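Local coordinates for zinc phosphodiesterase ELAC protein 1 (Homo sapiens, PDB 3ZWF) that removes 2',3'-cyclic phosphate from cleaved tRNAs during tRNA repair and has some tRNA 3'-processing endonuclease activity, working as a zinc-dependent phosphodiesterase, at residues 54-60 with 88-94; 33-37 with 63-69; 159-163 with 174-178. One frame throughout, in Å; residues are numbered along the deposited sequence.

Contact 1: residues 54-60 with 88-94; sequences TKIFITH and PIEIYGP. With ZN (zinc ion), chain E.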
ATOM      1  N   THR A  54     -10.157  15.660  -5.692  1.00 30.88           N
ATOM      2  CA  THR A  54     -10.558  15.732  -7.107  1.00 32.13           C
ATOM      3  C   THR A  54      -9.411  15.509  -8.108  1.00 30.54           C
ATOM      4  O   THR A  54      -9.636  15.205  -9.288  1.00 30.81           O
ATOM      5  CB  THR A  54     -11.192  17.072  -7.424  1.00 33.93           C
ATOM      6  OG1 THR A  54     -10.269  18.116  -7.082  1.00 35.25           O
ATOM      7  CG2 THR A  54     -12.460  17.280  -6.620  1.00 36.05           C
ATOM      8  N   LYS A  55      -8.187  15.679  -7.628  1.00 29.46           N
ATOM      9  CA  LYS A  55      -7.001  15.489  -8.442  1.00 28.66           C
ATOM     10  C   LYS A  55      -5.880  14.885  -7.618  1.00 27.53           C
ATOM     11  O   LYS A  55      -5.746  15.175  -6.436  1.00 27.48           O
ATOM     12  CB  LYS A  55      -6.514  16.822  -9.055  1.00 29.22           C
ATOM     13  CG  LYS A  55      -7.567  17.551  -9.890  1.00 30.54           C
ATOM     14  CD  LYS A  55      -7.005  18.770 -10.621  1.00 31.15           C
ATOM     15  CE  LYS A  55      -8.129  19.669 -11.152  1.00 32.71           C
ATOM     16  NZ  LYS A  55      -8.962  18.953 -12.120  1.00 34.20           N
ATOM     17  N   ILE A  56      -5.070  14.081  -8.294  1.00 26.78           N
ATOM     18  CA  ILE A  56      -3.909  13.437  -7.724  1.00 25.81           C
ATOM     19  C   ILE A  56      -2.728  13.584  -8.660  1.00 25.50           C
ATOM     20  O   ILE A  56      -2.846  13.362  -9.878  1.00 25.74           O
ATOM     21  CB  ILE A  56      -4.220  11.904  -7.448  1.00 25.32           C
ATOM     22  CG1 ILE A  56      -5.436  11.808  -6.515  1.00 25.82           C
ATOM     23  CG2 ILE A  56      -3.022  11.201  -6.834  1.00 24.46           C
ATOM     24  CD1 ILE A  56      -5.970  10.406  -6.292  1.00 25.64           C
ATOM     25  N   PHE A  57      -1.597  13.978  -8.107  1.00 25.12           N
ATOM     26  CA  PHE A  57      -0.382  14.220  -8.843  1.00 24.96           C
ATOM     27  C   PHE A  57       0.724  13.343  -8.266  1.00 24.17           C
ATOM     28  O   PHE A  57       1.050  13.464  -7.089  1.00 24.03           O
ATOM     29  CB  PHE A  57       0.035  15.716  -8.749  1.00 25.52           C
ATOM     30  CG  PHE A  57      -1.032  16.695  -9.193  1.00 26.49           C
ATOM     31  CD1 PHE A  57      -2.062  17.090  -8.353  1.00 26.94           C
ATOM     32  CD2 PHE A  57      -0.984  17.233 -10.480  1.00 27.10           C
ATOM     33  CE1 PHE A  57      -3.036  17.960  -8.765  1.00 27.98           C
ATOM     34  CE2 PHE A  57      -1.957  18.104 -10.896  1.00 28.11           C
ATOM     35  CZ  PHE A  57      -2.975  18.503 -10.047  1.00 28.58           C
ATOM     36  N   ILE A  58       1.348  12.533  -9.118  1.00 23.93           N
ATOM     37  CA  ILE A  58       2.438  11.633  -8.682  1.00 23.35           C
ATOM     38  C   ILE A  58       3.765  12.055  -9.257  1.00 23.47           C
ATOM     39  O   ILE A  58       3.897  12.225 -10.491  1.00 23.88           O
ATOM     40  CB  ILE A  58       2.136  10.149  -9.111  1.00 23.13           C
ATOM     41  CG1 ILE A  58       0.803   9.656  -8.543  1.00 23.13           C
ATOM     42  CG2 ILE A  58       3.284   9.227  -8.691  1.00 22.71           C
ATOM     43  CD1 ILE A  58       0.669   9.659  -6.991  1.00 22.87           C
ATOM     44  N   THR A  59       4.736  12.322  -8.373  1.00 23.27           N
ATOM     45  CA  THR A  59       6.040  12.929  -8.789  1.00 23.55           C
ATOM     46  C   THR A  59       6.959  11.942  -9.500  1.00 23.50           C
ATOM     47  O   THR A  59       7.664  12.296 -10.416  1.00 23.96           O
ATOM     48  CB  THR A  59       6.816  13.500  -7.629  1.00 23.50           C
ATOM     49  OG1 THR A  59       7.052  12.474  -6.644  1.00 22.99           O
ATOM     50  CG2 THR A  59       6.051  14.683  -6.976  1.00 23.82           C
ATOM     51  N   HIS A  60       6.894  10.655  -9.107  1.00 23.08           N
ATOM     52  CA  HIS A  60       7.745   9.631  -9.681  1.00 23.16           C
ATOM     53  C   HIS A  60       7.291   8.260  -9.235  1.00 22.81           C
ATOM     54  O   HIS A  60       6.658   8.158  -8.191  1.00 22.44           O
ATOM     55  CB  HIS A  60       9.220   9.845  -9.400  1.00 23.36           C
ATOM     56  CG  HIS A  60       9.654   9.677  -7.967  1.00 23.02           C
ATOM     57  ND1 HIS A  60       9.276  10.536  -6.942  1.00 22.85           N
ATOM     58  CD2 HIS A  60      10.616   8.881  -7.454  1.00 23.03           C
ATOM     59  CE1 HIS A  60       9.898  10.173  -5.831  1.00 22.74           C
ATOM     60  NE2 HIS A  60      10.719   9.173  -6.111  1.00 22.81           N
ATOM     61  N   PRO A  88     -15.262  13.370 -12.451  1.00 56.95           N
ATOM     62  CA  PRO A  88     -14.170  12.406 -12.470  1.00 55.63           C
ATOM     63  C   PRO A  88     -12.951  12.905 -11.690  1.00 57.42           C
ATOM     64  O   PRO A  88     -12.724  14.114 -11.606  1.00 56.64           O
ATOM     65  CB  PRO A  88     -13.836  12.274 -13.956  1.00 56.49           C
ATOM     66  CG  PRO A  88     -14.348  13.514 -14.586  1.00 64.03           C
ATOM     67  CD  PRO A  88     -15.519  13.954 -13.772  1.00 60.97           C
ATOM     68  N   ILE A  89     -12.199  11.964 -11.122  1.00 41.43           N
ATOM     69  CA  ILE A  89     -10.903  12.250 -10.509  1.00 36.36           C
ATOM     70  C   ILE A  89      -9.815  12.221 -11.608  1.00 32.57           C
ATOM     71  O   ILE A  89      -9.694  11.273 -12.365  1.00 32.88           O
ATOM     72  CB  ILE A  89     -10.539  11.272  -9.358  1.00 37.43           C
ATOM     73  CG1 ILE A  89     -11.531  11.430  -8.199  1.00 36.36           C
ATOM     74  CG2 ILE A  89      -9.128  11.560  -8.843  1.00 33.58           C
ATOM     75  CD1 ILE A  89     -11.290  10.496  -7.026  1.00 35.79           C
ATOM     76  N   GLU A  90      -9.013  13.272 -11.656  1.00 30.79           N
ATOM     77  CA  GLU A  90      -7.893  13.331 -12.599  1.00 29.74           C
ATOM     78  C   GLU A  90      -6.605  12.963 -11.924  1.00 28.40           C
ATOM     79  O   GLU A  90      -6.263  13.516 -10.861  1.00 28.61           O
ATOM     80  CB  GLU A  90      -7.736  14.759 -13.161  1.00 32.23           C
ATOM     81  CG  GLU A  90      -8.933  15.212 -13.894  1.00 35.01           C
ATOM     82  CD  GLU A  90      -8.797  16.650 -14.398  1.00 42.74           C
ATOM     83  OE1 GLU A  90      -7.857  17.386 -13.999  1.00 40.77           O
ATOM     84  OE2 GLU A  90      -9.658  17.029 -15.209  1.00 46.84           O
ATOM     85  N   ILE A  91      -5.868  12.051 -12.542  1.00 27.22           N
ATOM     86  CA  ILE A  91      -4.609  11.597 -12.002  1.00 26.37           C
ATOM     87  C   ILE A  91      -3.502  11.922 -12.988  1.00 26.19           C
ATOM     88  O   ILE A  91      -3.582  11.552 -14.166  1.00 26.55           O
ATOM     89  CB  ILE A  91      -4.650  10.075 -11.707  1.00 25.87           C
ATOM     90  CG1 ILE A  91      -5.805   9.774 -10.758  1.00 26.26           C
ATOM     91  CG2 ILE A  91      -3.295   9.608 -11.143  1.00 25.13           C
ATOM     92  CD1 ILE A  91      -6.006   8.270 -10.439  1.00 26.01           C
ATOM     93  N   TYR A  92      -2.489  12.629 -12.519  1.00 25.99           N
ATOM     94  CA  TYR A  92      -1.328  12.971 -13.337  1.00 25.95           C
ATOM     95  C   TYR A  92      -0.096  12.268 -12.828  1.00 25.24           C
ATOM     96  O   TYR A  92       0.181  12.311 -11.631  1.00 24.92           O
ATOM     97  CB  TYR A  92      -1.098  14.505 -13.281  1.00 26.54           C
ATOM     98  CG  TYR A  92      -2.263  15.293 -13.841  1.00 27.45           C
ATOM     99  CD1 TYR A  92      -3.346  15.634 -13.037  1.00 27.84           C
ATOM    100  CD2 TYR A  92      -2.269  15.750 -15.175  1.00 28.11           C
ATOM    101  CE1 TYR A  92      -4.424  16.351 -13.555  1.00 28.90           C
ATOM    102  CE2 TYR A  92      -3.341  16.448 -15.682  1.00 29.06           C
ATOM    103  CZ  TYR A  92      -4.408  16.760 -14.865  1.00 29.78           C
ATOM    104  OH  TYR A  92      -5.481  17.462 -15.416  1.00 35.40           O
ATOM    105  N   GLY A  93       0.655  11.602 -13.690  1.00 25.10           N
ATOM    106  CA  GLY A  93       1.919  11.007 -13.252  1.00 24.62           C
ATOM    107  C   GLY A  93       2.718  10.437 -14.394  1.00 24.77           C
ATOM    108  O   GLY A  93       2.334  10.603 -15.564  1.00 25.25           O
ATOM    109  N   PRO A  94       3.886   9.873 -14.094  1.00 24.51           N
ATOM    110  CA  PRO A  94       4.718   9.382 -15.152  1.00 24.84           C
ATOM    111  C   PRO A  94       4.110   8.254 -15.976  1.00 24.95           C
ATOM    112  O   PRO A  94       3.300   7.496 -15.485  1.00 24.63           O
ATOM    113  CB  PRO A  94       5.979   8.900 -14.428  1.00 24.59           C
ATOM    114  CG  PRO A  94       5.938   9.527 -13.104  1.00 24.21           C
ATOM    115  CD  PRO A  94       4.521   9.700 -12.774  1.00 24.05           C
TER
HETATM  116 ZN    ZN E1364      12.507   8.236  -5.018  1.00 30.12          ZN
HETATM  117  O   HOH W   1     -10.656  16.891 -11.289  1.00 42.65           O
HETATM  118  O   HOH W   2      11.208   7.438  -3.631  1.00 28.39           O
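Ile56 packs against two residues of the neighbouring strand. Its CB lies 4.2 Å from Ile91 CG1, and its CD1 lies 4.2 Å from Ile89 CG2. Helix 97-107 covers this face through Leu97 and Ile101, which touch Ile91. On the other face, Phe57 CE2 approaches Tyr92 CD1 to 3.6 Å. The two ring planes are only 9° apart but slid sideways, so they hardly overlap. Phe57 also stacks on Phe33. Beneath the side chains the strands run parallel, 4.7 Å apart at 12°. Backbone hydrogen bonds join Glu90 N to Thr54 O (3.1 Å), Ile56 N to Glu90 O (2.9 Å), Tyr92 N to Ile56 O (2.8 Å) and Ile58 N to Tyr92 O (2.8 Å). This is a beta-alpha-beta unit of the metallo-beta-lactamase fold, with helix 69-79 between its strands. Past the end of strand 53-57, Pro94 CG sits 3.9 Å from His60 CA. His60 opens the HxHxDH metal motif. Its ND1 donates to Thr59 OG1 (3.0 Å), which also bonds Asp34. Its NE2 binds zinc at 2.3 Å, and His62, His180 and Asp251 bind the same ion. At the polar edge near the strand starts, Lys55 NZ makes a salt bridge to Glu90 OE1 (2.7 Å), which Tyr92 OH also reaches (2.8 Å). Water 1 links Lys55 NZ to Thr54 O, at 2.8 Å from each.

Contact 2: residues 33-37 with 63-69; sequences FDCGE and GDHFFGL. With ZN (zinc ion), chain D.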
ATOM      1  N   PHE A  33      -0.784  15.308  -3.653  1.00 25.12           N
ATOM      2  CA  PHE A  33       0.536  15.228  -4.259  1.00 24.64           C
ATOM      3  C   PHE A  33       1.267  14.075  -3.587  1.00 23.90           C
ATOM      4  O   PHE A  33       1.628  14.151  -2.401  1.00 23.90           O
ATOM      5  CB  PHE A  33       1.305  16.553  -4.101  1.00 25.12           C
ATOM      6  CG  PHE A  33       0.740  17.654  -4.915  1.00 25.93           C
ATOM      7  CD1 PHE A  33      -0.342  18.400  -4.456  1.00 26.89           C
ATOM      8  CD2 PHE A  33       1.250  17.940  -6.189  1.00 26.04           C
ATOM      9  CE1 PHE A  33      -0.891  19.450  -5.252  1.00 27.96           C
ATOM     10  CE2 PHE A  33       0.690  18.940  -6.977  1.00 26.92           C
ATOM     11  CZ  PHE A  33      -0.375  19.696  -6.502  1.00 27.86           C
ATOM     12  N   ASP A  34       1.444  13.019  -4.380  1.00 23.43           N
ATOM     13  CA  ASP A  34       2.009  11.716  -3.980  1.00 22.85           C
ATOM     14  C   ASP A  34       1.084  10.922  -3.056  1.00 22.83           C
ATOM     15  O   ASP A  34       0.178  11.449  -2.406  1.00 23.26           O
ATOM     16  CB  ASP A  34       3.442  11.839  -3.439  1.00 22.68           C
ATOM     17  CG  ASP A  34       4.483  12.120  -4.587  1.00 23.60           C
ATOM     18  OD1 ASP A  34       4.145  11.876  -5.723  1.00 25.94           O
ATOM     19  OD2 ASP A  34       5.620  12.534  -4.301  1.00 27.62           O
ATOM     20  N   CYS A  35       1.313   9.625  -3.072  1.00 22.45           N
ATOM     21  CA  CYS A  35       0.397   8.682  -2.420  1.00 22.51           C
ATOM     22  C   CYS A  35       1.119   7.403  -2.016  1.00 22.18           C
ATOM     23  O   CYS A  35       0.856   6.318  -2.509  1.00 22.41           O
ATOM     24  CB  CYS A  35      -0.807   8.390  -3.325  1.00 22.78           C
ATOM     25  SG  CYS A  35      -2.199   7.658  -2.458  1.00 24.50           S
ATOM     26  N   GLY A  36       2.098   7.553  -1.162  1.00 22.21           N
ATOM     27  CA  GLY A  36       2.753   6.379  -0.541  1.00 21.93           C
ATOM     28  C   GLY A  36       1.810   5.490   0.242  1.00 22.16           C
ATOM     29  O   GLY A  36       0.684   5.880   0.605  1.00 22.48           O
ATOM     30  N   GLU A  37       2.298   4.288   0.530  1.00 22.14           N
ATOM     31  CA  GLU A  37       1.539   3.350   1.308  1.00 22.47           C
ATOM     32  C   GLU A  37       1.139   3.975   2.641  1.00 22.83           C
ATOM     33  O   GLU A  37       1.939   4.658   3.286  1.00 22.83           O
ATOM     34  CB  GLU A  37       2.389   2.103   1.528  1.00 23.15           C
ATOM     35  CG  GLU A  37       1.672   1.143   2.440  1.00 26.87           C
ATOM     36  CD  GLU A  37       2.174  -0.279   2.400  1.00 26.62           C
ATOM     37  OE1 GLU A  37       3.111  -0.629   1.663  1.00 28.01           O
ATOM     38  OE2 GLU A  37       1.600  -1.046   3.152  1.00 26.33           O
ATOM     39  N   GLY A  63       7.928   3.428  -5.001  1.00 22.13           N
ATOM     40  CA  GLY A  63       6.775   2.961  -4.275  1.00 21.97           C
ATOM     41  C   GLY A  63       6.282   3.814  -3.114  1.00 21.74           C
ATOM     42  O   GLY A  63       5.071   3.869  -2.851  1.00 21.69           O
ATOM     43  N   ASP A  64       7.199   4.526  -2.459  1.00 21.75           N
ATOM     44  CA  ASP A  64       6.880   5.423  -1.353  1.00 21.70           C
ATOM     45  C   ASP A  64       6.135   6.687  -1.800  1.00 21.65           C
ATOM     46  O   ASP A  64       5.749   7.501  -0.960  1.00 21.76           O
ATOM     47  CB  ASP A  64       8.131   5.845  -0.504  1.00 21.89           C
ATOM     48  CG  ASP A  64       9.271   6.356  -1.309  1.00 22.01           C
ATOM     49  OD1 ASP A  64       9.662   5.751  -2.351  1.00 22.07           O
ATOM     50  OD2 ASP A  64       9.796   7.409  -0.892  1.00 22.17           O
ATOM     51  N   HIS A  65       5.923   6.801  -3.119  1.00 21.63           N
ATOM     52  CA  HIS A  65       5.125   7.885  -3.687  1.00 21.72           C
ATOM     53  C   HIS A  65       3.848   7.435  -4.408  1.00 21.77           C
ATOM     54  O   HIS A  65       3.092   8.304  -4.874  1.00 21.97           O
ATOM     55  CB  HIS A  65       6.038   8.746  -4.594  1.00 21.88           C
ATOM     56  CG  HIS A  65       7.236   9.255  -3.863  1.00 21.97           C
ATOM     57  ND1 HIS A  65       7.356  10.563  -3.430  1.00 22.21           N
ATOM     58  CD2 HIS A  65       8.342   8.613  -3.429  1.00 21.99           C
ATOM     59  CE1 HIS A  65       8.492  10.685  -2.768  1.00 22.40           C
ATOM     60  NE2 HIS A  65       9.102   9.515  -2.750  1.00 22.45           N
ATOM     61  N   PHE A  66       3.613   6.123  -4.574  1.00 21.73           N
ATOM     62  CA  PHE A  66       2.415   5.682  -5.280  1.00 21.91           C
ATOM     63  C   PHE A  66       1.797   4.352  -4.867  1.00 21.99           C
ATOM     64  O   PHE A  66       0.682   4.072  -5.267  1.00 22.24           O
ATOM     65  CB  PHE A  66       2.582   5.683  -6.807  1.00 22.10           C
ATOM     66  CG  PHE A  66       3.301   4.521  -7.374  1.00 22.18           C
ATOM     67  CD1 PHE A  66       4.669   4.463  -7.357  1.00 22.14           C
ATOM     68  CD2 PHE A  66       2.603   3.463  -7.992  1.00 22.47           C
ATOM     69  CE1 PHE A  66       5.355   3.358  -7.886  1.00 22.41           C
ATOM     70  CE2 PHE A  66       3.294   2.387  -8.549  1.00 22.72           C
ATOM     71  CZ  PHE A  66       4.680   2.356  -8.499  1.00 22.71           C
ATOM     72  N   PHE A  67       2.484   3.571  -4.048  1.00 21.90           N
ATOM     73  CA  PHE A  67       1.939   2.261  -3.670  1.00 22.12           C
ATOM     74  C   PHE A  67       0.631   2.384  -2.888  1.00 22.31           C
ATOM     75  O   PHE A  67      -0.116   1.393  -2.805  1.00 22.63           O
ATOM     76  CB  PHE A  67       2.932   1.415  -2.856  1.00 22.14           C
ATOM     77  CG  PHE A  67       4.005   0.736  -3.645  1.00 22.26           C
ATOM     78  CD1 PHE A  67       4.025   0.701  -5.029  1.00 22.38           C
ATOM     79  CD2 PHE A  67       5.053   0.158  -2.963  1.00 22.38           C
ATOM     80  CE1 PHE A  67       5.064   0.065  -5.691  1.00 22.66           C
ATOM     81  CE2 PHE A  67       6.093  -0.481  -3.640  1.00 22.67           C
ATOM     82  CZ  PHE A  67       6.096  -0.504  -4.990  1.00 22.81           C
ATOM     83  N   GLY A  68       0.370   3.530  -2.275  1.00 22.26           N
ATOM     84  CA  GLY A  68      -0.907   3.799  -1.606  1.00 22.63           C
ATOM     85  C   GLY A  68      -2.099   4.121  -2.497  1.00 22.95           C
ATOM     86  O   GLY A  68      -3.238   4.241  -2.022  1.00 23.41           O
ATOM     87  N   LEU A  69      -1.837   4.312  -3.781  1.00 22.83           N
ATOM     88  CA  LEU A  69      -2.874   4.773  -4.723  1.00 23.22           C
ATOM     89  C   LEU A  69      -4.047   3.810  -4.960  1.00 23.74           C
ATOM     90  O   LEU A  69      -5.199   4.205  -4.893  1.00 24.26           O
ATOM     91  CB  LEU A  69      -2.225   5.301  -6.033  1.00 23.13           C
ATOM     92  CG  LEU A  69      -3.184   6.028  -6.970  1.00 24.42           C
ATOM     93  CD1 LEU A  69      -3.901   7.184  -6.268  1.00 25.54           C
ATOM     94  CD2 LEU A  69      -2.295   6.600  -8.106  1.00 25.43           C
TER
HETATM   95 ZN    ZN D1363      11.039   8.836  -1.983  0.90 26.97          ZN
HETATM   96  O   HOH W   3       4.813   3.247   0.052  1.00 29.18           O
HETATM   97  O   HOH W   2      11.208   7.438  -3.631  1.00 28.39           O
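The CA-to-CB bond of Asp34 points toward the other segment. Its OD2 accepts a hydrogen bond from His65 ND1 (2.8 Å, 166°). The same oxygen also bonds Thr59. The bond lies near the plane of the His65 ring and is consistent with holding it in place for the metal; His65 NE2 binds zinc at 2.2 Å. At Cys35 the backbone takes over. Cys35 N donates to His65 O (2.9 Å), and Cys35 O receives a weak bond from Gly68 N (2.8 Å). Cys35 SG packs against Leu69 CD1 at 4.2 Å. Segment 63-69 begins with the last three residues of the HxHxDH motif of the metallo-beta-lactamase fold. Asp64 OD2 joins His65 on the zinc at 2.2 Å, Asp251 and His311 complete the protein ligands, and water 2 binds at 2.2 Å. Asp64 is the probable proton acceptor, by similarity. Next comes Gly36, whose CA lies 3.2 Å from Asp64 O; a CB there would clash with that oxygen. Gly36 O meets Gly68 CA at 3.4 Å, in the type I turn from Phe66 to Leu69 that leads into helix 69-79. A CB on Gly68 would likewise strike Gly36 O. Glu37 ends the segment. Water 3 bridges Glu37 N (2.8 Å) and Gly63 O (3.0 Å), while the Glu37 carboxylate bonds Gly38 and Gln40 of the second subunit.

Contact 3: residues 159-163 with 174-178; sequences EENSY and KAFRL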
ATOM      1  N   GLU A 159       9.869  24.713 -26.019  1.00 70.43           N
ATOM      2  CA  GLU A 159       9.996  26.171 -25.878  1.00 72.67           C
ATOM      3  C   GLU A 159       9.979  26.578 -24.392  1.00 67.10           C
ATOM      4  O   GLU A 159      10.839  27.322 -23.926  1.00 67.06           O
ATOM      5  CB  GLU A 159       8.898  26.905 -26.665  1.00 67.22           C
ATOM      6  N   GLU A 160       9.004  26.052 -23.659  1.00 63.21           N
ATOM      7  CA  GLU A 160       8.790  26.364 -22.235  1.00 56.16           C
ATOM      8  C   GLU A 160       9.536  25.423 -21.253  1.00 50.87           C
ATOM      9  O   GLU A 160       9.683  25.728 -20.082  1.00 45.82           O
ATOM     10  CB  GLU A 160       7.287  26.291 -21.919  1.00 63.14           C
ATOM     11  CG  GLU A 160       6.402  27.358 -22.598  1.00 75.18           C
ATOM     12  CD  GLU A 160       5.470  28.012 -21.620  1.00 97.08           C
ATOM     13  OE1 GLU A 160       5.930  28.908 -20.889  1.00105.02           O
ATOM     14  OE2 GLU A 160       4.289  27.612 -21.567  1.00118.82           O
ATOM     15  N   ASN A 161       9.990  24.278 -21.746  1.00 50.91           N
ATOM     16  CA  ASN A 161      10.665  23.288 -20.884  1.00 47.81           C
ATOM     17  C   ASN A 161       9.782  22.837 -19.705  1.00 44.49           C
ATOM     18  O   ASN A 161      10.270  22.576 -18.607  1.00 37.65           O
ATOM     19  CB  ASN A 161      12.025  23.832 -20.401  1.00 65.08           C
ATOM     20  CG  ASN A 161      13.196  23.005 -20.899  1.00 89.19           C
ATOM     21  OD1 ASN A 161      14.041  22.572 -20.107  1.00132.37           O
ATOM     22  ND2 ASN A 161      13.250  22.770 -22.219  1.00 76.67           N
ATOM     23  N   SER A 162       8.486  22.731 -19.974  1.00 39.99           N
ATOM     24  CA  SER A 162       7.496  22.302 -18.977  1.00 37.55           C
ATOM     25  C   SER A 162       6.385  21.495 -19.621  1.00 35.52           C
ATOM     26  O   SER A 162       6.284  21.429 -20.847  1.00 36.07           O
ATOM     27  CB  SER A 162       6.905  23.519 -18.248  1.00 41.17           C
ATOM     28  OG  SER A 162       6.108  24.285 -19.127  1.00 47.94           O
ATOM     29  N   TYR A 163       5.562  20.889 -18.774  1.00 32.61           N
ATOM     30  CA  TYR A 163       4.396  20.124 -19.195  1.00 32.27           C
ATOM     31  C   TYR A 163       3.163  20.875 -18.731  1.00 33.98           C
ATOM     32  O   TYR A 163       3.028  21.156 -17.526  1.00 35.35           O
ATOM     33  CB  TYR A 163       4.360  18.738 -18.535  1.00 30.49           C
ATOM     34  CG  TYR A 163       5.589  17.883 -18.745  1.00 30.13           C
ATOM     35  CD1 TYR A 163       6.731  18.088 -17.989  1.00 29.93           C
ATOM     36  CD2 TYR A 163       5.604  16.830 -19.660  1.00 30.08           C
ATOM     37  CE1 TYR A 163       7.861  17.302 -18.170  1.00 29.76           C
ATOM     38  CE2 TYR A 163       6.752  16.065 -19.855  1.00 29.95           C
ATOM     39  CZ  TYR A 163       7.861  16.308 -19.099  1.00 29.81           C
ATOM     40  OH  TYR A 163       8.990  15.564 -19.273  1.00 30.09           O
ATOM     41  N   LYS A 174       1.396  23.200 -13.963  1.00 32.37           N
ATOM     42  CA  LYS A 174       2.431  22.695 -14.863  1.00 32.30           C
ATOM     43  C   LYS A 174       3.341  21.766 -14.112  1.00 31.37           C
ATOM     44  O   LYS A 174       3.419  21.850 -12.888  1.00 31.67           O
ATOM     45  CB  LYS A 174       3.245  23.846 -15.472  1.00 34.08           C
ATOM     46  CG  LYS A 174       2.433  24.747 -16.357  1.00 36.83           C
ATOM     47  CD  LYS A 174       3.237  25.912 -16.875  1.00 38.90           C
ATOM     48  CE  LYS A 174       2.414  26.644 -17.895  1.00 39.84           C
ATOM     49  NZ  LYS A 174       3.177  27.830 -18.292  1.00 42.13           N
ATOM     50  N   ALA A 175       3.997  20.868 -14.846  1.00 30.10           N
ATOM     51  CA  ALA A 175       5.062  20.030 -14.287  1.00 29.18           C
ATOM     52  C   ALA A 175       6.392  20.415 -14.945  1.00 29.78           C
ATOM     53  O   ALA A 175       6.446  20.973 -16.048  1.00 30.76           O
ATOM     54  CB  ALA A 175       4.779  18.558 -14.479  1.00 28.29           C
ATOM     55  N   PHE A 176       7.465  20.109 -14.244  1.00 29.29           N
ATOM     56  CA  PHE A 176       8.812  20.293 -14.764  1.00 29.85           C
ATOM     57  C   PHE A 176       9.710  19.138 -14.319  1.00 29.03           C
ATOM     58  O   PHE A 176       9.397  18.410 -13.378  1.00 29.27           O
ATOM     59  CB  PHE A 176       9.407  21.655 -14.364  1.00 30.71           C
ATOM     60  CG  PHE A 176       9.385  21.949 -12.867  1.00 30.33           C
ATOM     61  CD1 PHE A 176       8.254  22.432 -12.242  1.00 30.14           C
ATOM     62  CD2 PHE A 176      10.511  21.711 -12.090  1.00 30.29           C
ATOM     63  CE1 PHE A 176       8.242  22.664 -10.898  1.00 30.36           C
ATOM     64  CE2 PHE A 176      10.530  21.981 -10.718  1.00 31.09           C
ATOM     65  CZ  PHE A 176       9.382  22.463 -10.113  1.00 29.91           C
ATOM     66  N   ARG A 177      10.829  18.999 -15.013  1.00 29.58           N
ATOM     67  CA  ARG A 177      11.691  17.839 -14.880  1.00 29.10           C
ATOM     68  C   ARG A 177      12.716  18.035 -13.771  1.00 28.95           C
ATOM     69  O   ARG A 177      13.374  19.106 -13.677  1.00 29.72           O
ATOM     70  CB  ARG A 177      12.429  17.547 -16.174  1.00 29.97           C
ATOM     71  CG  ARG A 177      11.502  17.220 -17.354  1.00 30.20           C
ATOM     72  CD  ARG A 177      12.302  17.106 -18.639  1.00 31.32           C
ATOM     73  NE  ARG A 177      12.884  18.390 -18.976  1.00 32.53           N
ATOM     74  CZ  ARG A 177      13.928  18.576 -19.771  1.00 33.74           C
ATOM     75  NH1 ARG A 177      14.537  17.550 -20.354  1.00 33.95           N
ATOM     76  NH2 ARG A 177      14.367  19.810 -19.991  1.00 34.90           N
ATOM     77  N   LEU A 178      12.826  16.976 -12.979  1.00 28.05           N
ATOM     78  CA  LEU A 178      13.843  16.822 -11.945  1.00 27.85           C
ATOM     79  C   LEU A 178      14.771  15.660 -12.248  1.00 27.90           C
ATOM     80  O   LEU A 178      14.458  14.822 -13.089  1.00 27.99           O
ATOM     81  CB  LEU A 178      13.193  16.593 -10.561  1.00 26.92           C
ATOM     82  CG  LEU A 178      12.128  17.608 -10.154  1.00 26.90           C
ATOM     83  CD1 LEU A 178      11.533  17.315  -8.777  1.00 26.15           C
ATOM     84  CD2 LEU A 178      12.738  19.023 -10.090  1.00 27.79           C
TER
HETATM   85  O   HOH W   4      11.599  20.582 -17.330  1.00 27.21           O
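This is an antiparallel pairing at the open end of a beta hairpin, formed by strands 163-167 and 171-179 in the second sheet of the chain. Only one residue pair is bridged. Tyr163 and Ala175 are a hydrogen-bonded pair: Tyr163 N donates to Ala175 O and Ala175 N to Tyr163 O, both at 2.9 Å. Their side chains share one face, with Tyr163 CD1 4.0 Å from Ala175 CB. The Tyr163 ring extends along strand 171-179, and its OH comes within 3.6 Å of Arg177 CG. That hydroxyl is hydrogen-bonded to Val122, and the ring meets Phe185 edge-to-face. Before Tyr163 the chain turns off, and side chains and a water span the gap. Water 4 joins Asn161 O (2.7 Å) to Arg177 N (2.9 Å) and Arg177 NE (3.0 Å). Arg177 NH2 gives a weak hydrogen bond to Asn161 OD1 (2.8 Å), while its NH1 is held by Thr124. Further out, Lys174 NZ and Glu160 OE2 form a long, weak salt bridge at 3.5 Å. The loop residues Glu160 and Asn161 are poorly ordered, so these outer links are less certain than the backbone pair. Asn161 has positive phi and psi (57° and 36°). It and Ser162 both face Asp157, and the arrangement is a G1 beta bulge, leading straight into the hairpin of the metallo-beta-lactamase fold whose second strand runs on to the zinc ligand His180.

In the fold
From the N terminus, the segments of contacts 1 and 2 alternate: 33-37, 54-60, 63-69, 88-94. The two loops therefore cross. Contact 2 closes a loop that holds helix 39-45 and strand 53-57. Contact 1 closes one that holds helix 69-79. They touch through Asp34, which meets Thr59 and Phe57, and through His60 and His65, and they share water 2, which binds both zinc ions. Contact 1 joins two strands of the first sheet; contact 2 joins the loops that lead from that sheet to helices 39-45 and 69-79. Contact 3 follows in series and closes a short hairpin in the second sheet. It touches neither of the others and lies across the chain's centre from contact 2.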